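Local coordinates for catalase (Bacillus pumilus, PDB 4QOL), which probably breaks down hydrogen peroxide to water and oxygen at a heme, as in other catalases, and also shows peroxidase-like activity toward phenolic substrates, at residues A79-E84 / F118-G123; D249-G254 / N301-N306; A258-V263 / L292-R297. All coordinates share one frame; numbering follows the deposited sequence.

Contact 1 of 3, residues A79-E84 / F118-G123; sequences AAFLSE and FYTEEG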
loop_
_atom_site.group_PDB
_atom_site.type_symbol
_atom_site.label_atom_id
_atom_site.label_comp_id
_atom_site.label_asym_id
_atom_site.label_seq_id
_atom_site.Cartn_x
_atom_site.Cartn_y
_atom_site.Cartn_z
ATOM N N ALA A 79 29.377 -23.428 -8.657
ATOM C CA ALA A 79 27.982 -23.176 -9.046
ATOM C C ALA A 79 27.403 -24.412 -9.724
ATOM O O ALA A 79 27.903 -24.903 -10.752
ATOM C CB ALA A 79 27.905 -21.968 -9.946
ATOM N N ALA A 80 26.296 -24.890 -9.166
ATOM C CA ALA A 80 25.688 -26.118 -9.654
ATOM C C ALA A 80 25.276 -26.021 -11.128
ATOM O O ALA A 80 25.520 -26.970 -11.903
ATOM C CB ALA A 80 24.493 -26.498 -8.782
ATOM N N PHE A 81 24.656 -24.901 -11.535
ATOM C CA PHE A 81 24.179 -24.804 -12.907
ATOM C C PHE A 81 25.299 -24.790 -13.950
ATOM O O PHE A 81 25.028 -24.993 -15.145
ATOM C CB PHE A 81 23.177 -23.615 -13.127
ATOM C CG PHE A 81 23.837 -22.271 -13.357
ATOM C CD1 PHE A 81 24.348 -21.530 -12.301
ATOM C CD2 PHE A 81 23.908 -21.736 -14.633
ATOM C CE1 PHE A 81 24.910 -20.297 -12.516
ATOM C CE2 PHE A 81 24.426 -20.472 -14.855
ATOM C CZ PHE A 81 24.965 -19.772 -13.789
ATOM N N LEU A 82 26.541 -24.570 -13.525
ATOM C CA LEU A 82 27.701 -24.564 -14.465
ATOM C C LEU A 82 28.568 -25.810 -14.395
ATOM O O LEU A 82 29.679 -25.835 -14.938
ATOM C CB LEU A 82 28.553 -23.313 -14.231
ATOM C CG LEU A 82 27.830 -21.952 -14.427
ATOM C CD1 LEU A 82 28.741 -20.776 -14.086
ATOM C CD2 LEU A 82 27.369 -21.850 -15.870
ATOM N N SER A 83 28.078 -26.850 -13.759
ATOM C CA SER A 83 28.996 -27.930 -13.249
ATOM C C SER A 83 29.353 -28.955 -14.293
ATOM O O SER A 83 30.297 -29.763 -14.105
ATOM C CB SER A 83 28.417 -28.658 -12.055
ATOM O OG SER A 83 27.168 -29.305 -12.358
ATOM N N GLU A 84 28.580 -29.025 -15.348
ATOM C CA GLU A 84 28.918 -30.013 -16.334
ATOM C C GLU A 84 28.403 -29.693 -17.706
ATOM O O GLU A 84 27.324 -29.062 -17.897
ATOM C CB GLU A 84 28.510 -31.414 -15.896
ATOM C CG GLU A 84 27.146 -31.673 -15.311
ATOM C CD GLU A 84 26.789 -33.216 -15.312
ATOM O OE1 GLU A 84 27.734 -34.084 -15.434
ATOM O OE2 GLU A 84 25.577 -33.618 -15.183
ATOM N N PHE A 118 18.232 -17.346 -13.746
ATOM C CA PHE A 118 18.495 -18.765 -13.908
ATOM C C PHE A 118 17.809 -19.540 -12.751
ATOM O O PHE A 118 18.111 -19.325 -11.563
ATOM C CB PHE A 118 19.985 -19.024 -13.819
ATOM C CG PHE A 118 20.844 -18.337 -14.848
ATOM C CD1 PHE A 118 21.344 -17.097 -14.660
ATOM C CD2 PHE A 118 21.265 -19.049 -15.979
ATOM C CE1 PHE A 118 22.227 -16.519 -15.536
ATOM C CE2 PHE A 118 22.087 -18.427 -16.922
ATOM C CZ PHE A 118 22.588 -17.173 -16.700
ATOM N N TYR A 119 16.924 -20.476 -13.101
ATOM C CA TYR A 119 16.181 -21.264 -12.126
ATOM C C TYR A 119 16.965 -22.521 -11.713
ATOM O O TYR A 119 16.680 -23.635 -12.154
ATOM C CB TYR A 119 14.811 -21.593 -12.651
ATOM C CG TYR A 119 13.904 -20.418 -12.942
ATOM C CD1 TYR A 119 13.114 -19.833 -11.926
ATOM C CD2 TYR A 119 13.755 -19.968 -14.224
ATOM C CE1 TYR A 119 12.256 -18.767 -12.211
ATOM C CE2 TYR A 119 12.891 -18.932 -14.502
ATOM C CZ TYR A 119 12.146 -18.355 -13.498
ATOM O OH TYR A 119 11.234 -17.329 -13.830
ATOM N N THR A 120 17.988 -22.333 -10.881
ATOM C CA THR A 120 18.952 -23.422 -10.644
ATOM C C THR A 120 18.456 -24.386 -9.565
ATOM O O THR A 120 17.564 -24.054 -8.774
ATOM C CB THR A 120 20.412 -22.954 -10.290
ATOM O OG1 THR A 120 20.624 -22.849 -8.884
ATOM C CG2 THR A 120 20.727 -21.587 -10.979
ATOM N N GLU A 121 19.136 -25.530 -9.476
ATOM C CA GLU A 121 18.803 -26.519 -8.454
ATOM C C GLU A 121 19.228 -26.096 -7.035
ATOM O O GLU A 121 18.736 -26.667 -6.075
ATOM C CB GLU A 121 19.341 -27.877 -8.878
ATOM C CG GLU A 121 20.815 -28.068 -8.693
ATOM C CD GLU A 121 21.366 -29.143 -9.600
ATOM O OE1 GLU A 121 21.652 -28.840 -10.747
ATOM O OE2 GLU A 121 21.570 -30.275 -9.094
ATOM N N GLU A 122 20.119 -25.109 -6.887
ATOM C CA GLU A 122 20.515 -24.553 -5.603
ATOM C C GLU A 122 19.949 -23.143 -5.344
ATOM O O GLU A 122 20.486 -22.402 -4.517
ATOM C CB GLU A 122 22.052 -24.578 -5.441
ATOM C CG GLU A 122 22.577 -25.993 -5.304
ATOM C CD GLU A 122 24.075 -26.138 -5.064
ATOM O OE1 GLU A 122 24.860 -25.202 -5.209
ATOM O OE2 GLU A 122 24.457 -27.271 -4.689
ATOM N N GLY A 123 18.894 -22.792 -6.085
ATOM C CA GLY A 123 18.237 -21.495 -5.931
ATOM C C GLY A 123 18.295 -20.665 -7.203
ATOM O O GLY A 123 18.974 -20.999 -8.201
HETATM O O HOH W 1 25.288 -23.106 -6.885
HETATM O O HOH W 2 23.602 -23.087 -9.219
#

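Contact 2 of 3, residues D249-G254 / N301-N306; sequences DRIEKG and NRNPEN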
loop_
_atom_site.group_PDB
_atom_site.type_symbol
_atom_site.label_atom_id
_atom_site.label_comp_id
_atom_site.label_asym_id
_atom_site.label_seq_id
_atom_site.Cartn_x
_atom_site.Cartn_y
_atom_site.Cartn_z
ATOM N N ASP A 249 7.829 -11.205 -31.887
ATOM C CA ASP A 249 7.631 -11.745 -33.238
ATOM C C ASP A 249 8.670 -12.789 -33.631
ATOM O O ASP A 249 8.312 -13.808 -34.238
ATOM C CB ASP A 249 7.641 -10.590 -34.249
ATOM C CG ASP A 249 6.357 -9.764 -34.209
ATOM O OD1 ASP A 249 5.365 -10.102 -33.469
ATOM O OD2 ASP A 249 6.317 -8.737 -34.922
ATOM N N ARG A 250 9.929 -12.561 -33.294
ATOM C CA ARG A 250 10.986 -13.584 -33.491
ATOM C C ARG A 250 10.626 -14.916 -32.853
ATOM O O ARG A 250 10.708 -15.978 -33.467
ATOM C CB ARG A 250 12.304 -13.176 -32.860
ATOM C CG ARG A 250 13.060 -12.144 -33.594
ATOM C CD ARG A 250 14.277 -11.659 -32.790
ATOM N NE ARG A 250 14.850 -10.476 -33.427
ATOM C CZ ARG A 250 15.784 -10.481 -34.378
ATOM N NH1 ARG A 250 16.349 -11.616 -34.774
ATOM N NH2 ARG A 250 16.201 -9.324 -34.900
ATOM N N ILE A 251 10.224 -14.837 -31.582
ATOM C CA ILE A 251 9.909 -16.020 -30.850
ATOM C C ILE A 251 8.650 -16.659 -31.376
ATOM O O ILE A 251 8.578 -17.906 -31.506
ATOM C CB ILE A 251 9.800 -15.702 -29.356
ATOM C CG1 ILE A 251 11.212 -15.379 -28.849
ATOM C CG2 ILE A 251 9.177 -16.867 -28.586
ATOM C CD1 ILE A 251 11.269 -14.863 -27.417
ATOM N N GLU A 252 7.658 -15.841 -31.725
ATOM C CA GLU A 252 6.397 -16.399 -32.214
ATOM C C GLU A 252 6.622 -17.145 -33.539
ATOM O O GLU A 252 6.011 -18.193 -33.789
ATOM C CB GLU A 252 5.349 -15.322 -32.351
ATOM C CG GLU A 252 3.950 -15.888 -32.098
ATOM C CD GLU A 252 3.792 -16.633 -30.722
ATOM O OE1 GLU A 252 2.857 -17.439 -30.639
ATOM O OE2 GLU A 252 4.536 -16.450 -29.695
ATOM N N LYS A 253 7.564 -16.656 -34.324
ATOM C CA LYS A 253 7.956 -17.278 -35.619
ATOM C C LYS A 253 8.868 -18.477 -35.531
ATOM O O LYS A 253 9.033 -19.198 -36.524
ATOM C CB LYS A 253 8.726 -16.251 -36.452
ATOM C CG LYS A 253 7.978 -15.730 -37.676
ATOM C CD LYS A 253 7.600 -14.243 -37.609
ATOM C CE LYS A 253 8.601 -13.314 -38.271
ATOM N NZ LYS A 253 8.580 -11.980 -37.596
ATOM N N GLY A 254 9.474 -18.692 -34.377
ATOM C CA GLY A 254 10.396 -19.788 -34.212
ATOM C C GLY A 254 11.816 -19.386 -34.502
ATOM O O GLY A 254 12.718 -20.253 -34.559
ATOM N N ASN A 301 13.056 -18.894 -26.209
ATOM C CA ASN A 301 12.171 -19.670 -27.088
ATOM C C ASN A 301 10.670 -19.644 -26.720
ATOM O O ASN A 301 9.881 -20.367 -27.310
ATOM C CB ASN A 301 12.662 -21.105 -27.182
ATOM C CG ASN A 301 12.627 -21.838 -25.849
ATOM O OD1 ASN A 301 12.073 -21.355 -24.877
ATOM N ND2 ASN A 301 13.239 -23.011 -25.806
ATOM N N ARG A 302 10.278 -18.820 -25.757
ATOM C CA ARG A 302 8.881 -18.780 -25.329
ATOM C C ARG A 302 8.471 -17.373 -24.846
ATOM O O ARG A 302 9.067 -16.834 -23.920
ATOM C CB ARG A 302 8.669 -19.836 -24.248
ATOM C CG ARG A 302 7.234 -19.965 -23.805
ATOM C CD ARG A 302 6.967 -21.212 -22.952
ATOM N NE ARG A 302 7.934 -21.389 -21.860
ATOM C CZ ARG A 302 7.759 -21.066 -20.579
ATOM N NH1 ARG A 302 6.662 -20.518 -20.126
ATOM N NH2 ARG A 302 8.753 -21.300 -19.721
ATOM N N ASN A 303 7.385 -16.836 -25.409
ATOM C CA ASN A 303 6.825 -15.632 -24.902
ATOM C C ASN A 303 5.999 -15.942 -23.626
ATOM O O ASN A 303 5.455 -17.031 -23.468
ATOM C CB ASN A 303 5.978 -14.929 -25.954
ATOM C CG ASN A 303 6.816 -14.400 -27.092
ATOM O OD1 ASN A 303 7.826 -13.722 -26.863
ATOM N ND2 ASN A 303 6.407 -14.688 -28.305
ATOM N N PRO A 304 5.903 -14.967 -22.725
ATOM C CA PRO A 304 5.016 -15.162 -21.561
ATOM C C PRO A 304 3.573 -15.306 -21.930
ATOM O O PRO A 304 3.114 -14.860 -23.040
ATOM C CB PRO A 304 5.223 -13.885 -20.720
ATOM C CG PRO A 304 6.547 -13.338 -21.224
ATOM C CD PRO A 304 6.560 -13.648 -22.691
ATOM N N GLU A 305 2.825 -15.875 -20.999
ATOM C CA GLU A 305 1.349 -15.944 -21.234
ATOM C C GLU A 305 0.617 -14.670 -20.902
ATOM O O GLU A 305 -0.436 -14.419 -21.475
ATOM C CB GLU A 305 0.770 -17.092 -20.397
ATOM C CG GLU A 305 1.258 -18.462 -20.886
ATOM C CD GLU A 305 0.846 -18.686 -22.368
ATOM O OE1 GLU A 305 1.744 -18.731 -23.304
ATOM O OE2 GLU A 305 -0.390 -18.781 -22.601
ATOM N N ASN A 306 1.143 -13.888 -19.949
ATOM C CA ASN A 306 0.470 -12.629 -19.550
ATOM C C ASN A 306 1.561 -11.608 -19.193
ATOM O O ASN A 306 2.446 -11.865 -18.376
ATOM C CB ASN A 306 -0.459 -12.837 -18.369
ATOM C CG ASN A 306 -1.160 -11.559 -17.957
ATOM O OD1 ASN A 306 -0.707 -10.828 -17.058
ATOM N ND2 ASN A 306 -2.330 -11.313 -18.560
HETATM O O HOH W 3 5.856 -18.376 -27.225
#

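Contact 3 of 3, residues A258-V263 / L292-R297; sequences AWDLYV and LQKVGR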
loop_
_atom_site.group_PDB
_atom_site.type_symbol
_atom_site.label_atom_id
_atom_site.label_comp_id
_atom_site.label_asym_id
_atom_site.label_seq_id
_atom_site.Cartn_x
_atom_site.Cartn_y
_atom_site.Cartn_z
ATOM N N ALA A 258 19.612 -15.926 -29.572
ATOM C CA ALA A 258 20.487 -16.581 -28.639
ATOM C C ALA A 258 21.675 -15.706 -28.346
ATOM O O ALA A 258 22.043 -14.843 -29.144
ATOM C CB ALA A 258 20.925 -17.948 -29.178
ATOM N N TRP A 259 22.347 -16.029 -27.253
ATOM C CA TRP A 259 23.589 -15.384 -26.847
ATOM C C TRP A 259 24.488 -16.430 -26.301
ATOM O O TRP A 259 24.096 -17.290 -25.466
ATOM C CB TRP A 259 23.370 -14.347 -25.748
ATOM C CG TRP A 259 22.642 -13.120 -26.197
ATOM C CD1 TRP A 259 23.176 -11.900 -26.443
ATOM C CD2 TRP A 259 21.225 -13.001 -26.432
ATOM N NE1 TRP A 259 22.187 -11.024 -26.856
ATOM C CE2 TRP A 259 20.985 -11.685 -26.856
ATOM C CE3 TRP A 259 20.148 -13.879 -26.297
ATOM C CZ2 TRP A 259 19.720 -11.203 -27.110
ATOM C CZ3 TRP A 259 18.873 -13.420 -26.587
ATOM C CH2 TRP A 259 18.680 -12.080 -27.024
ATOM N N ASP A 260 25.753 -16.327 -26.696
ATOM C CA ASP A 260 26.780 -17.101 -26.053
ATOM C C ASP A 260 27.305 -16.379 -24.866
ATOM O O ASP A 260 27.596 -15.181 -24.915
ATOM C CB ASP A 260 27.924 -17.430 -27.054
ATOM C CG ASP A 260 27.489 -18.408 -28.139
ATOM O OD1 ASP A 260 26.653 -19.307 -27.882
ATOM O OD2 ASP A 260 27.997 -18.297 -29.270
ATOM N N LEU A 261 27.460 -17.126 -23.781
ATOM C CA LEU A 261 28.068 -16.603 -22.541
ATOM C C LEU A 261 29.583 -16.871 -22.512
ATOM O O LEU A 261 29.987 -17.988 -22.649
ATOM C CB LEU A 261 27.454 -17.316 -21.311
ATOM C CG LEU A 261 27.871 -16.717 -19.980
ATOM C CD1 LEU A 261 27.458 -15.249 -19.832
ATOM C CD2 LEU A 261 27.262 -17.552 -18.862
ATOM N N TYR A 262 30.363 -15.807 -22.348
ATOM C CA TYR A 262 31.790 -15.857 -22.155
ATOM C C TYR A 262 32.122 -15.234 -20.815
ATOM O O TYR A 262 31.452 -14.316 -20.361
ATOM C CB TYR A 262 32.520 -15.073 -23.214
ATOM C CG TYR A 262 32.481 -15.693 -24.584
ATOM C CD1 TYR A 262 31.387 -15.490 -25.386
ATOM C CD2 TYR A 262 33.498 -16.545 -25.025
ATOM C CE1 TYR A 262 31.288 -16.097 -26.636
ATOM C CE2 TYR A 262 33.408 -17.144 -26.280
ATOM C CZ TYR A 262 32.299 -16.870 -27.089
ATOM O OH TYR A 262 32.231 -17.479 -28.337
ATOM N N VAL A 263 33.174 -15.733 -20.180
ATOM C CA VAL A 263 33.733 -15.073 -19.013
ATOM C C VAL A 263 35.183 -14.698 -19.206
ATOM O O VAL A 263 35.901 -15.296 -19.997
ATOM C CB VAL A 263 33.594 -15.906 -17.722
ATOM C CG1 VAL A 263 32.113 -16.062 -17.396
ATOM C CG2 VAL A 263 34.270 -17.257 -17.839
ATOM N N LEU A 292 38.547 -14.032 -23.374
ATOM C CA LEU A 292 37.195 -14.559 -23.229
ATOM C C LEU A 292 37.164 -16.066 -23.334
ATOM O O LEU A 292 37.797 -16.646 -24.230
ATOM C CB LEU A 292 36.274 -13.979 -24.277
ATOM C CG LEU A 292 36.239 -12.475 -24.310
ATOM C CD1 LEU A 292 35.731 -11.947 -25.650
ATOM C CD2 LEU A 292 35.386 -11.962 -23.201
ATOM N N GLN A 293 36.475 -16.690 -22.392
ATOM C CA GLN A 293 36.409 -18.139 -22.268
ATOM C C GLN A 293 34.948 -18.531 -22.396
ATOM O O GLN A 293 34.134 -18.051 -21.616
ATOM C CB GLN A 293 36.954 -18.586 -20.911
ATOM C CG GLN A 293 38.385 -18.156 -20.683
ATOM C CD GLN A 293 38.998 -18.860 -19.535
ATOM O OE1 GLN A 293 38.880 -20.090 -19.417
ATOM N NE2 GLN A 293 39.654 -18.110 -18.662
ATOM N N LYS A 294 34.619 -19.418 -23.350
ATOM C CA LYS A 294 33.239 -19.759 -23.617
ATOM C C LYS A 294 32.662 -20.644 -22.515
ATOM O O LYS A 294 33.323 -21.588 -22.072
ATOM C CB LYS A 294 33.079 -20.440 -24.970
ATOM C CG LYS A 294 31.617 -20.472 -25.438
ATOM C CD LYS A 294 31.568 -21.081 -26.824
ATOM C CE LYS A 294 30.183 -20.929 -27.408
ATOM N NZ LYS A 294 30.065 -21.771 -28.593
ATOM N N VAL A 295 31.441 -20.289 -22.047
ATOM C CA VAL A 295 30.744 -21.072 -21.032
ATOM C C VAL A 295 29.605 -21.880 -21.602
ATOM O O VAL A 295 29.478 -23.094 -21.339
ATOM C CB VAL A 295 30.279 -20.217 -19.862
ATOM C CG1 VAL A 295 29.556 -21.085 -18.829
ATOM C CG2 VAL A 295 31.450 -19.445 -19.301
ATOM N N GLY A 296 28.753 -21.233 -22.371
ATOM C CA GLY A 296 27.579 -21.871 -22.871
ATOM C C GLY A 296 26.693 -20.930 -23.618
ATOM O O GLY A 296 27.147 -19.857 -24.066
ATOM N N ARG A 297 25.487 -21.397 -23.871
ATOM C CA ARG A 297 24.597 -20.652 -24.739
ATOM C C ARG A 297 23.180 -20.595 -24.192
ATOM O O ARG A 297 22.656 -21.579 -23.671
ATOM C CB ARG A 297 24.515 -21.287 -26.154
ATOM C CG ARG A 297 23.624 -20.535 -27.153
ATOM C CD ARG A 297 23.698 -21.330 -28.451
ATOM N NE ARG A 297 23.185 -20.735 -29.672
ATOM C CZ ARG A 297 23.860 -20.003 -30.559
ATOM N NH1 ARG A 297 25.099 -19.583 -30.345
ATOM N NH2 ARG A 297 23.221 -19.592 -31.646
HETATM O O HOH W 4 27.390 -21.570 -28.808
#

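Contact 1 of 3, residues A79-E84 / F118-G123
The hairpin turn joining strands 113-120 and 123-130 packs against a short 3-10 segment at Ala80 and Phe81, with Phe81 resting on Phe118 and Thr120, and Ala80 facing Glu121 and Glu122. The Phe81 ring brings its corner atom CE2 over one face of the Phe118 ring, toward the rim, 3.6 Å from Phe118 CD2; the two planes are inclined by 37°. In Phe81, CG lies between the backbone N and the carbonyl carbon (chi1 83°), which turns the ring toward Phe118; Phe81 CB itself lies 3.8 Å from the methyl CG2 of Thr120. Leu82 CG lies over the centre of one face of the Phe81 ring. At the hairpin turn, Ala80 CB meets the carboxylate end of Glu122, 3.8 Å from CD, and also touches CG of Glu121.

Polar links between the segments run through two waters. One accepts from Ala80 N and donates to Glu122 OE1 at 2.7 Å; the other accepts from Phe81 N at 3.1 Å and donates to Thr120 OG1 at 3.0 Å. Thr120 OG1 is thus engaged three times: it also donates to a lone pair of Gly123 O at 2.6 Å and accepts from Glu122 N, an ST turn inside the type I turn Thr120-Gly123. Lys87 joins the two segments, salt-bridged to Glu121 and bonded to Ala80 O and Ser83 OG. Around the phenylalanines, Tyr125 of strand 123-130 meets both rings, Thr89 of strand 88-96 touches both side chains, and Ile325 of strand 325-327 packs on Phe81.

Contact 2 of 3, residues D249-G254 / N301-N306
The carboxamide of Asn303 and the carboxylate of Glu252 lie nearly coplanar, 20° apart, and meet edge to edge, while the methyl CG2 of Ile251 sits over one face of the amide, 3.5 Å from Asn303 ND2. Here the last turn of helix 242-253 packs against the end of strand 293-302, just where that strand leaves the antiparallel beta-barrel of the catalase fold. Asn303 ND2 donates to Glu252 OE2 at 2.9 Å, with an N-H...O angle of 146°; the oxygen offers its anti lone pair and lies close to the amide plane. The Glu252 chain bends at chi2 (54°), which folds the acid back to the asparagine. Asn303 ND2 also donates to Tyr248 O on the same helix; the two acceptors fix the rotation of the amide, with ND2 toward them and Asn303 OD1 beside Ile251 CD1, 3.7 Å away. An alanine in place of Asn303 would probably leave Glu252 OE2 and Tyr248 O without this shared donor and open a gap beside Ile251.

Ile251 CG2 also rests against the strand backbone, 3.6 Å from Arg302 N, and the side chain touches Ala63 of strand 60-69. Asn301 and Arg302 both face Tyr64 in a classic beta bulge, and the Arg302 side chain makes a cation-pi contact with that tyrosine. The helix itself ends in a Schellman motif with Gly254 at positive phi. A water closes the junction: it accepts from Asn303 N at 2.8 Å and donates only weakly, at 3.4 Å, to Glu252 OE2.

Contact 3 of 3, residues A258-V263 / L292-R297
Leu261 O is gripped by two successive backbone amides of the facing strand, Val295 N at 2.8 Å and, weakly, Gly296 N at 3.5 Å. This is a classic beta bulge in the antiparallel pairing of strands 258-267 and 293-302, and it shifts the register by one residue. Leu261 N returns a bond to Gly296 O within the bulge; beyond it, Val263 and Gln293 exchange two through their N and O atoms.

On the face bearing Asp260, Tyr262, Lys294 and Arg297, three charged side chains and a tyrosine lie together. Arg297 NH1 donates to Asp260 OD1 at 2.9 Å in a salt bridge; the nitrogen approaches OD1 on its syn side, 35° out of the carboxylate plane. The methyl CB of Ala258 lies over one face of the guanidinium, 3.6 Å from Arg297 NE. A water donates to Asp260 OD1 at 2.6 Å and accepts from Lys294 NZ at 2.7 Å, bridging charges that do not touch directly; NZ has its salt bridge with Glu70. With CG anti to the backbone N (chi1 -165°) and the chain extended, Lys294 runs obliquely across the Tyr262 ring, its CG over one face in a CH-pi contact 4.3 Å from the centroid. Arg219 adds a cation-pi contact to the same ring.

On the side of Leu261 and Val263, Val263 CG2 meets Val295 CG2 at 3.9 Å, and Leu261 lies beside Val295. Strand 211-220 flanks 258-267 on its far edge, placing Trp218 against Leu261 and Trp259, while Val295 packs on Met73 of the loop after strand 60-69.

All three contacts reach the same sheet, the antiparallel beta-barrel of the catalase fold: contact 1 joins a loop to it, contact 2 a helix end, and contact 3 pairs two neighbouring strands. Contact 1 closes first along the chain; contact 3 is then nested inside the loop closed by contact 2, and both use strand 293-302. Contacts 1 and 3 have centres about 16 Å apart and touch, Leu82 CD2 lying 3.8 Å from Val295 CG1. Contact 2 stands farther off, about 25 Å from contact 1 and 23 Å from contact 3 between centres. Strand 293-302 thus runs from the part touched by the 79-84 loop to the end packed by helix 242-253, beyond which Glu305 and Asn306 pack on Pro378 of a second subunit.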